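Local coordinates for J domain-containing protein required for chloroplast accumulation response 1 (Arabidopsis thaliana, PDB 3AG7) that serves chloroplast photorelocation movement by modulating chloroplast actin filaments, a process that needs the co-chaperone activity of the auxilin-like J domain described here, at residues I11-K14 with I15-W18; Q82-M85 with A86-F90; Y35-W38 with S39-W43; K59-Q62 with R63-I67. All blocks are in the same frame, centred on the assembly; numbering follows the deposited sequence.

Contact 1: residues I11-K14 with I15-W18; sequences IDAK and IRKW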
loop_
_atom_site.group_PDB
_atom_site.type_symbol
_atom_site.label_atom_id
_atom_site.label_comp_id
_atom_site.label_asym_id
_atom_site.label_seq_id
_atom_site.Cartn_x
_atom_site.Cartn_y
_atom_site.Cartn_z
ATOM N N ILE A 11 -0.076 -2.025 -14.547
ATOM C CA ILE A 11 -0.054 -1.643 -13.142
ATOM C C ILE A 11 -1.440 -1.769 -12.553
ATOM O O ILE A 11 -1.606 -2.330 -11.485
ATOM C CB ILE A 11 0.497 -0.199 -12.971
ATOM C CG1 ILE A 11 2.004 -0.176 -13.331
ATOM C CG2 ILE A 11 0.201 0.344 -11.528
ATOM C CD1 ILE A 11 2.599 1.302 -13.439
ATOM N N ASP A 12 -2.444 -1.232 -13.236
ATOM C CA ASP A 12 -3.816 -1.419 -12.777
ATOM C C ASP A 12 -4.128 -2.876 -12.514
ATOM O O ASP A 12 -4.746 -3.228 -11.487
ATOM C CB ASP A 12 -4.803 -0.907 -13.834
ATOM C CG ASP A 12 -4.855 0.601 -13.902
ATOM O OD1 ASP A 12 -4.440 1.261 -12.924
ATOM O OD2 ASP A 12 -5.373 1.113 -14.926
ATOM N N ALA A 13 -3.777 -3.728 -13.467
ATOM C CA ALA A 13 -4.117 -5.151 -13.373
ATOM C C ALA A 13 -3.393 -5.836 -12.212
ATOM O O ALA A 13 -3.971 -6.650 -11.498
ATOM C CB ALA A 13 -3.822 -5.863 -14.682
ATOM N N LYS A 14 -2.137 -5.481 -11.998
ATOM C CA LYS A 14 -1.412 -6.067 -10.877
ATOM C C LYS A 14 -2.011 -5.627 -9.562
ATOM O O LYS A 14 -2.129 -6.426 -8.634
ATOM C CB LYS A 14 0.088 -5.799 -10.895
ATOM C CG LYS A 14 0.810 -6.656 -9.814
ATOM C CD LYS A 14 2.300 -6.460 -9.860
ATOM C CE LYS A 14 3.051 -7.464 -8.976
ATOM N NZ LYS A 14 4.519 -7.175 -9.049
ATOM N N ILE A 15 -2.410 -4.364 -9.482
ATOM C CA ILE A 15 -3.003 -3.902 -8.250
ATOM C C ILE A 15 -4.344 -4.588 -7.984
ATOM O O ILE A 15 -4.624 -4.971 -6.841
ATOM C CB ILE A 15 -3.149 -2.385 -8.220
ATOM C CG1 ILE A 15 -1.744 -1.766 -8.194
ATOM C CG2 ILE A 15 -3.933 -1.987 -6.945
ATOM C CD1 ILE A 15 -1.757 -0.304 -8.486
ATOM N N ARG A 16 -5.126 -4.816 -9.044
ATOM C CA ARG A 16 -6.418 -5.541 -8.912
ATOM C C ARG A 16 -6.231 -6.967 -8.416
ATOM O O ARG A 16 -6.967 -7.414 -7.527
ATOM C CB ARG A 16 -7.201 -5.560 -10.235
ATOM C CG ARG A 16 -7.985 -4.283 -10.516
ATOM C CD ARG A 16 -8.815 -4.424 -11.812
ATOM N NE ARG A 16 -8.100 -5.046 -12.936
ATOM C CZ ARG A 16 -7.661 -4.376 -14.007
ATOM N NH1 ARG A 16 -7.848 -3.082 -14.089
ATOM N NH2 ARG A 16 -7.032 -4.997 -14.986
ATOM N N LYS A 17 -5.237 -7.665 -8.956
ATOM C CA LYS A 17 -4.978 -9.058 -8.613
ATOM C C LYS A 17 -4.472 -9.082 -7.175
ATOM O O LYS A 17 -4.944 -9.869 -6.366
ATOM C CB LYS A 17 -3.983 -9.696 -9.590
ATOM C CG LYS A 17 -3.381 -11.016 -9.142
ATOM C CD LYS A 17 -2.049 -11.346 -9.867
ATOM C CE LYS A 17 -0.940 -10.266 -9.711
ATOM N NZ LYS A 17 -0.756 -9.599 -8.350
ATOM N N TRP A 18 -3.609 -8.128 -6.839
ATOM C CA TRP A 18 -3.053 -8.083 -5.482
ATOM C C TRP A 18 -4.111 -7.770 -4.409
ATOM O O TRP A 18 -4.118 -8.373 -3.328
ATOM C CB TRP A 18 -1.862 -7.142 -5.428
ATOM C CG TRP A 18 -1.329 -6.938 -4.006
ATOM C CD1 TRP A 18 -0.465 -7.752 -3.328
ATOM C CD2 TRP A 18 -1.604 -5.844 -3.152
ATOM N NE1 TRP A 18 -0.237 -7.257 -2.075
ATOM C CE2 TRP A 18 -0.926 -6.078 -1.939
ATOM C CE3 TRP A 18 -2.375 -4.688 -3.285
ATOM C CZ2 TRP A 18 -0.978 -5.179 -0.874
ATOM C CZ3 TRP A 18 -2.462 -3.833 -2.230
ATOM C CH2 TRP A 18 -1.764 -4.074 -1.041
HETATM O O HOH W 1 -7.360 -0.363 -16.093
#

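Contact 2: residues Q82-M85 with A86-F90; sequences QKYM and AEKVF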
loop_
_atom_site.group_PDB
_atom_site.type_symbol
_atom_site.label_atom_id
_atom_site.label_comp_id
_atom_site.label_asym_id
_atom_site.label_seq_id
_atom_site.Cartn_x
_atom_site.Cartn_y
_atom_site.Cartn_z
ATOM N N GLN A 82 5.795 5.062 -10.552
ATOM C CA GLN A 82 5.822 4.705 -9.133
ATOM C C GLN A 82 4.733 5.486 -8.383
ATOM O O GLN A 82 4.006 4.924 -7.556
ATOM C CB GLN A 82 7.214 4.932 -8.502
ATOM C CG GLN A 82 8.212 3.812 -8.905
ATOM C CD GLN A 82 9.593 4.069 -8.356
ATOM O OE1 GLN A 82 9.954 5.214 -8.145
ATOM N NE2 GLN A 82 10.383 3.009 -8.132
ATOM N N LYS A 83 4.619 6.767 -8.685
ATOM C CA LYS A 83 3.630 7.612 -8.046
ATOM C C LYS A 83 2.221 7.151 -8.369
ATOM O O LYS A 83 1.344 7.135 -7.504
ATOM C CB LYS A 83 3.832 9.076 -8.437
ATOM C CG LYS A 83 5.046 9.634 -7.676
ATOM C CD LYS A 83 5.303 11.086 -7.960
ATOM C CE LYS A 83 6.007 11.285 -9.276
ATOM N NZ LYS A 83 6.461 12.699 -9.315
ATOM N N TYR A 84 1.977 6.850 -9.624
ATOM C CA TYR A 84 0.701 6.255 -10.013
ATOM C C TYR A 84 0.362 4.969 -9.237
ATOM O O TYR A 84 -0.728 4.862 -8.647
ATOM C CB TYR A 84 0.676 5.998 -11.530
ATOM C CG TYR A 84 -0.636 5.435 -12.011
ATOM C CD1 TYR A 84 -1.683 6.285 -12.405
ATOM C CD2 TYR A 84 -0.897 4.079 -11.933
ATOM C CE1 TYR A 84 -2.900 5.750 -12.851
ATOM C CE2 TYR A 84 -2.081 3.546 -12.388
ATOM C CZ TYR A 84 -3.095 4.378 -12.815
ATOM O OH TYR A 84 -4.309 3.833 -13.198
ATOM N N MET A 85 1.297 4.018 -9.168
ATOM C CA MET A 85 1.061 2.769 -8.467
ATOM C C MET A 85 0.767 3.062 -7.005
ATOM O O MET A 85 -0.176 2.501 -6.422
ATOM C CB MET A 85 2.316 1.883 -8.585
ATOM C CG MET A 85 2.031 0.435 -8.696
ATOM S SD MET A 85 3.589 -0.446 -8.812
ATOM C CE MET A 85 3.744 -0.856 -7.079
ATOM N N ALA A 86 1.573 3.944 -6.413
ATOM C CA ALA A 86 1.424 4.285 -4.996
ATOM C C ALA A 86 0.056 4.912 -4.727
ATOM O O ALA A 86 -0.539 4.670 -3.708
ATOM C CB ALA A 86 2.513 5.240 -4.562
ATOM N N GLU A 87 -0.399 5.777 -5.625
ATOM C CA GLU A 87 -1.678 6.445 -5.419
ATOM C C GLU A 87 -2.795 5.393 -5.334
ATOM O O GLU A 87 -3.691 5.471 -4.462
ATOM C CB GLU A 87 -1.943 7.420 -6.570
ATOM C CG GLU A 87 -3.315 8.077 -6.564
ATOM C CD GLU A 87 -3.549 8.946 -7.812
ATOM O OE1 GLU A 87 -4.413 8.577 -8.630
ATOM O OE2 GLU A 87 -2.825 9.943 -8.028
ATOM N N LYS A 88 -2.712 4.370 -6.184
ATOM C CA LYS A 88 -3.741 3.322 -6.123
ATOM C C LYS A 88 -3.646 2.527 -4.841
ATOM O O LYS A 88 -4.652 2.224 -4.240
ATOM C CB LYS A 88 -3.661 2.398 -7.307
ATOM C CG LYS A 88 -3.876 3.101 -8.623
ATOM C CD LYS A 88 -5.194 3.820 -8.663
ATOM C CE LYS A 88 -5.259 4.676 -9.930
ATOM N NZ LYS A 88 -6.494 5.499 -9.950
ATOM N N VAL A 89 -2.423 2.165 -4.430
ATOM C CA VAL A 89 -2.267 1.380 -3.214
ATOM C C VAL A 89 -2.655 2.198 -1.973
ATOM O O VAL A 89 -3.331 1.712 -1.037
ATOM C CB VAL A 89 -0.832 0.834 -3.100
ATOM C CG1 VAL A 89 -0.640 0.144 -1.768
ATOM C CG2 VAL A 89 -0.558 -0.141 -4.277
ATOM N N PHE A 90 -2.286 3.467 -2.005
ATOM C CA PHE A 90 -2.551 4.372 -0.895
ATOM C C PHE A 90 -4.047 4.563 -0.724
ATOM O O PHE A 90 -4.521 4.620 0.392
ATOM C CB PHE A 90 -1.874 5.725 -1.174
ATOM C CG PHE A 90 -1.900 6.654 -0.013
ATOM C CD1 PHE A 90 -1.213 6.342 1.158
ATOM C CD2 PHE A 90 -2.631 7.812 -0.060
ATOM C CE1 PHE A 90 -1.227 7.202 2.221
ATOM C CE2 PHE A 90 -2.664 8.678 1.054
ATOM C CZ PHE A 90 -1.987 8.360 2.168
HETATM O O HOH W 2 -6.736 5.400 -12.938
#

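Contact 3: residues Y35-W38 with S39-W43; sequences YILW and SGSGW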
loop_
_atom_site.group_PDB
_atom_site.type_symbol
_atom_site.label_atom_id
_atom_site.label_comp_id
_atom_site.label_asym_id
_atom_site.label_seq_id
_atom_site.Cartn_x
_atom_site.Cartn_y
_atom_site.Cartn_z
ATOM N N TYR A 35 4.456 -7.806 -1.796
ATOM C CA TYR A 35 4.052 -8.469 -3.037
ATOM C C TYR A 35 3.533 -7.466 -4.065
ATOM O O TYR A 35 3.220 -7.842 -5.181
ATOM C CB TYR A 35 3.014 -9.549 -2.764
ATOM C CG TYR A 35 3.586 -10.697 -1.961
ATOM C CD1 TYR A 35 4.487 -11.583 -2.541
ATOM C CD2 TYR A 35 3.264 -10.853 -0.625
ATOM C CE1 TYR A 35 5.038 -12.613 -1.811
ATOM C CE2 TYR A 35 3.814 -11.873 0.117
ATOM C CZ TYR A 35 4.697 -12.749 -0.477
ATOM O OH TYR A 35 5.235 -13.784 0.263
ATOM N N ILE A 36 3.446 -6.192 -3.704
ATOM C CA ILE A 36 2.990 -5.171 -4.666
ATOM C C ILE A 36 4.016 -4.037 -4.801
ATOM O O ILE A 36 4.198 -3.469 -5.884
ATOM C CB ILE A 36 1.545 -4.650 -4.336
ATOM C CG1 ILE A 36 0.951 -3.782 -5.468
ATOM C CG2 ILE A 36 1.484 -3.911 -3.038
ATOM C CD1 ILE A 36 0.710 -4.551 -6.764
ATOM N N LEU A 37 4.753 -3.740 -3.741
ATOM C CA LEU A 37 5.709 -2.645 -3.862
ATOM C C LEU A 37 6.976 -3.020 -4.640
ATOM O O LEU A 37 7.408 -4.176 -4.641
ATOM C CB LEU A 37 6.080 -2.126 -2.479
ATOM C CG LEU A 37 4.875 -1.562 -1.701
ATOM C CD1 LEU A 37 5.340 -1.054 -0.403
ATOM C CD2 LEU A 37 4.195 -0.445 -2.511
ATOM N N TRP A 38 7.592 -2.023 -5.268
ATOM C CA TRP A 38 8.853 -2.226 -5.987
ATOM C C TRP A 38 10.051 -2.436 -5.061
ATOM O O TRP A 38 9.981 -2.132 -3.865
ATOM C CB TRP A 38 9.122 -1.023 -6.886
ATOM C CG TRP A 38 9.113 0.261 -6.158
ATOM C CD1 TRP A 38 10.181 0.887 -5.546
ATOM C CD2 TRP A 38 7.974 1.072 -5.898
ATOM N NE1 TRP A 38 9.753 2.048 -4.942
ATOM C CE2 TRP A 38 8.413 2.201 -5.181
ATOM C CE3 TRP A 38 6.628 0.990 -6.270
ATOM C CZ2 TRP A 38 7.533 3.211 -4.755
ATOM C CZ3 TRP A 38 5.761 1.993 -5.863
ATOM C CH2 TRP A 38 6.220 3.104 -5.141
ATOM N N SER A 39 11.176 -2.875 -5.633
ATOM C CA SER A 39 12.431 -3.029 -4.875
ATOM C C SER A 39 12.918 -1.759 -4.175
ATOM O O SER A 39 12.996 -0.699 -4.788
ATOM C CB SER A 39 13.552 -3.533 -5.804
ATOM O OG SER A 39 14.133 -4.690 -5.244
ATOM N N GLY A 40 13.310 -1.876 -2.910
ATOM C CA GLY A 40 13.951 -0.749 -2.218
ATOM C C GLY A 40 12.987 0.398 -1.991
ATOM O O GLY A 40 13.400 1.526 -1.800
ATOM N N SER A 41 11.698 0.085 -1.929
ATOM C CA SER A 41 10.710 1.056 -1.478
ATOM C C SER A 41 11.030 1.396 -0.033
ATOM O O SER A 41 10.738 2.498 0.443
ATOM C CB SER A 41 9.282 0.489 -1.604
ATOM O OG SER A 41 9.118 -0.713 -0.864
ATOM N N GLY A 42 11.633 0.441 0.666
ATOM C CA GLY A 42 11.886 0.585 2.073
ATOM C C GLY A 42 10.947 -0.227 2.969
ATOM O O GLY A 42 11.112 -0.250 4.197
ATOM N N TRP A 43 9.956 -0.888 2.377
ATOM C CA TRP A 43 8.999 -1.675 3.180
ATOM C C TRP A 43 9.656 -2.933 3.762
ATOM O O TRP A 43 10.187 -3.759 3.033
ATOM C CB TRP A 43 7.755 -2.063 2.351
ATOM C CG TRP A 43 6.741 -2.829 3.166
ATOM C CD1 TRP A 43 6.475 -4.189 3.110
ATOM C CD2 TRP A 43 5.937 -2.313 4.236
ATOM N NE1 TRP A 43 5.530 -4.522 4.051
ATOM C CE2 TRP A 43 5.214 -3.400 4.778
ATOM C CE3 TRP A 43 5.783 -1.046 4.817
ATOM C CZ2 TRP A 43 4.291 -3.236 5.821
ATOM C CZ3 TRP A 43 4.894 -0.903 5.890
ATOM C CH2 TRP A 43 4.138 -1.986 6.347
#

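Contact 4: residues K59-Q62 with R63-I67; sequences KSYQ and RALLI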
loop_
_atom_site.group_PDB
_atom_site.type_symbol
_atom_site.label_atom_id
_atom_site.label_comp_id
_atom_site.label_asym_id
_atom_site.label_seq_id
_atom_site.Cartn_x
_atom_site.Cartn_y
_atom_site.Cartn_z
ATOM N N LYS A 59 1.314 1.248 14.074
ATOM C CA LYS A 59 2.699 1.417 13.724
ATOM C C LYS A 59 3.017 1.005 12.280
ATOM O O LYS A 59 3.738 1.722 11.531
ATOM C CB LYS A 59 3.576 0.660 14.700
ATOM C CG LYS A 59 5.028 0.926 14.406
ATOM C CD LYS A 59 5.850 0.564 15.597
ATOM C CE LYS A 59 6.412 1.819 16.226
ATOM N NZ LYS A 59 7.714 1.426 16.786
ATOM N N SER A 60 2.445 -0.125 11.876
ATOM C CA SER A 60 2.674 -0.644 10.536
ATOM C C SER A 60 2.006 0.276 9.505
ATOM O O SER A 60 2.539 0.544 8.425
ATOM C CB SER A 60 2.146 -2.075 10.447
ATOM O OG SER A 60 3.053 -2.992 11.040
ATOM N N TYR A 61 0.858 0.821 9.870
ATOM C CA TYR A 61 0.205 1.795 9.002
ATOM C C TYR A 61 1.057 3.042 8.819
ATOM O O TYR A 61 1.285 3.502 7.701
ATOM C CB TYR A 61 -1.136 2.191 9.588
ATOM C CG TYR A 61 -1.852 3.199 8.734
ATOM C CD1 TYR A 61 -2.333 2.856 7.487
ATOM C CD2 TYR A 61 -2.058 4.491 9.187
ATOM C CE1 TYR A 61 -2.990 3.786 6.693
ATOM C CE2 TYR A 61 -2.754 5.435 8.394
ATOM C CZ TYR A 61 -3.171 5.065 7.146
ATOM O OH TYR A 61 -3.863 5.952 6.341
ATOM N N GLN A 62 1.613 3.543 9.913
ATOM C CA GLN A 62 2.523 4.701 9.832
ATOM C C GLN A 62 3.684 4.415 8.864
ATOM O O GLN A 62 4.034 5.230 7.994
ATOM C CB GLN A 62 3.060 5.017 11.237
ATOM C CG GLN A 62 4.064 6.149 11.238
ATOM C CD GLN A 62 4.845 6.180 12.507
ATOM O OE1 GLN A 62 4.293 6.010 13.593
ATOM N NE2 GLN A 62 6.116 6.496 12.381
ATOM N N ARG A 63 4.312 3.258 9.015
ATOM C CA ARG A 63 5.400 2.892 8.127
ATOM C C ARG A 63 4.993 2.890 6.668
ATOM O O ARG A 63 5.770 3.344 5.828
ATOM C CB ARG A 63 6.029 1.572 8.555
ATOM C CG ARG A 63 6.692 1.697 9.913
ATOM C CD ARG A 63 7.826 0.680 10.028
ATOM N NE ARG A 63 8.485 0.720 11.336
ATOM C CZ ARG A 63 8.188 -0.110 12.332
ATOM N NH1 ARG A 63 7.252 -1.022 12.159
ATOM N NH2 ARG A 63 8.809 -0.018 13.506
ATOM N N ALA A 64 3.804 2.363 6.368
ATOM C CA ALA A 64 3.283 2.360 4.993
ATOM C C ALA A 64 3.019 3.788 4.496
ATOM O O ALA A 64 3.314 4.109 3.352
ATOM C CB ALA A 64 1.988 1.497 4.868
ATOM N N LEU A 65 2.450 4.637 5.338
ATOM C CA LEU A 65 2.238 6.054 4.964
ATOM C C LEU A 65 3.532 6.716 4.551
ATOM O O LEU A 65 3.572 7.519 3.612
ATOM C CB LEU A 65 1.736 6.845 6.168
ATOM C CG LEU A 65 0.388 7.542 6.157
ATOM C CD1 LEU A 65 -0.665 6.666 5.493
ATOM C CD2 LEU A 65 0.023 7.876 7.605
ATOM N N LEU A 66 4.575 6.449 5.332
ATOM C CA LEU A 66 5.832 7.154 5.146
ATOM C C LEU A 66 6.497 6.747 3.858
ATOM O O LEU A 66 7.394 7.471 3.369
ATOM C CB LEU A 66 6.766 6.938 6.340
ATOM C CG LEU A 66 6.272 7.603 7.624
ATOM C CD1 LEU A 66 7.273 7.323 8.731
ATOM C CD2 LEU A 66 6.041 9.119 7.469
ATOM N N ILE A 67 6.100 5.589 3.327
ATOM C CA ILE A 67 6.531 5.128 2.006
ATOM C C ILE A 67 5.606 5.602 0.885
ATOM O O ILE A 67 6.072 6.017 -0.193
ATOM C CB ILE A 67 6.665 3.587 1.952
ATOM C CG1 ILE A 67 7.739 3.165 2.943
ATOM C CG2 ILE A 67 6.936 3.083 0.501
ATOM C CD1 ILE A 67 7.909 1.645 3.134
HETATM O O HOH W 3 6.035 -2.086 10.223
#

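Contact 1: residues I11-K14 with I15-W18
R16 reaches back along helix 5-19 and spreads its guanidinium over the start of the preceding turn. A turn about the CG-CD bond (chi3 -44°) brings the plane across the backbone so that A13 CA and D12 O lie over one face, both offset toward its rim. Its NH2 ends 3.3 Å from A13 CB. NH1 passes 3.8 Å from D12 CB, yet no direct salt bridge forms: D12 OD2 and R16 NH1 are 4.9 Å apart. A water in the plane of the guanidinium spans the pair instead, donating to D12 OD2 at 2.7 Å and accepting a weak bond from R16 NH1. The other carboxylate oxygen, D12 OD1, is hydrogen-bonded to the phenol of Y84.

I11 and I15 are arranged quite differently. They lie side by side and point the same way, I11 CG2 meeting I15 CD1 at 3.7 Å, on the face that packs against M85 of helix 80-100. K14 and K17 cross at an angle; bends at chi3 and chi4 fold K17 back until NZ makes a weak bond of 3.5 Å to K14 O. That carbonyl also accepts the routine helical bond from W18 N; the indole NE1 of W18 bonds T32 O.

I11 and I15 thus face helix 80-100, while R16 and K17 are exposed. Since the acid of D12 meets the arginine through water and a tyrosine hydroxyl directly, its negative charge is probably shared between the two without a tight ion pair.

Contact 2: residues Q82-M85 with A86-F90
K88 crosses the side chain of Y84, one turn earlier in helix 80-100, at a slant, and its atoms can be taken in order. CB rests 3.6 Å from M85 O and also touches I15 of helix 5-19. CG stands beside the backbone N and sits 3.6 Å from Y84 O, the same carbonyl that accepts the helical bond from K88 N. At chi2 (-57°) the chain bends, and from there it is extended. CE, the next carbon to touch, comes up to the phenol end of the tyrosine, 3.5 Å from Y84 OH, in an approach that is oblique to the ring.

This helix is the long one of the J domain, which in this fold pairs with helix 54-68; here its first turns also receive helix 5-19, so that the tyrosine and the lysine stem are held between two helices. Y84 reaches that junction because CG lies anti to the backbone N (chi1 -178°), and its side chain also touches I8 and I11 of helix 5-19.

At the tip, K88 NZ donates to a water at 3.0 Å, and the same water donates to Y84 OH at 2.9 Å. The hydroxyl is therefore gripped twice, its other bond going to D12. The ammonium has a second, looser neighbour in E87 OE1, a long salt bridge of 3.9 Å. On the other flank of the helix, A86 CB lies 3.4 Å from Q82 O while packing on L68 and L73, and V89 CG2 rests against M85 O.

Contact 3: residues Y35-W38 with S39-W43
S39 follows W38 into a type II beta turn that runs from W38 to S41, part of the loop joining helix 26-30 to helix 54-68 in this J domain. The carbonyl oxygen of S39 lies at the edge of the W38 indole, near its plane, 3.3 Å from W38 CD1. G40 takes the third position of the turn, where a positive phi (68°) is usual and glycine is common. S41 then closes it, and does so loosely: its N and its OG each make a weak bond of 3.4 Å to W38 O. Its CB sits over the face of the indole, a CH-pi contact 4.0 Å from the centroid of the five-membered ring of W38. With OG between the backbone N and the carbonyl carbon (chi1 58°), the hydroxyl is directed to W38 O and to L37 CB. G42, also at positive phi, carries the chain round to W43, whose N gives a weak but nearly straight bond (167°) to S41 OG, as in an ST turn. The W43 indole goes on to pack against A64 and I67 of helix 54-68, while L37 CD1 touches W43 CB at 3.8 Å.

Contact 4: residues K59-Q62 with R63-I67
R63 N donates to K59 O at 3.0 Å and L65 N to Y61 O at 2.9 Å, two of the four backbone bonds that join these turns of helix 54-68. A water links S60 to R63, across the two segments: it donates to S60 OG at 3.2 Å and lies in the plane of the R63 guanidinium, though its 2.5 Å separation from R63 NH1 is doubtfully short. Beside it K59 crosses the arginine obliquely, with CG over one face of the guanidinium toward the rim. K59 NZ and R63 NH2, like charges, approach to 3.7 Å on the exposed side, where repulsion is presumably eased by solvent. Farther round, Q62 and L66 lie side by side, NE2 of Q62 3.9 Å from L66 CD1.

On the inner side Y61 turns its phenol toward L65, CG anti to the backbone N (chi1 180°), so that L65 CD1 comes 3.4 Å from Y61 CZ. This helix precedes the HPD loop of the J-domain fold. Y61 stacks with W97 and L65 packs on F90, both of helix 80-100, while A64 fits between L93, L30 of helix 26-30 and the W43 loop.

How the contacts relate
From the N terminus the order is contact 1, contact 3, contact 4, contact 2; each is local and complete before the next begins, so none nests in or crosses another. Contacts 1, 4 and 2 join successive turns of helices 5-19, 54-68 and 80-100, and contact 3 closes the turn in the loop before helix 54-68. Contact 2 touches all the others: contact 1 through the D12-Y84 bond and the packing of I11 and I15, contact 3 through M85 and Q82, contact 4 through F90 on L65. Contact 3 also reaches both other helices, I36 against W18 and W43 against I67. Contacts 1 and 4 lie on opposite sides of the chain's centre, their nearest atoms about 9 Å apart.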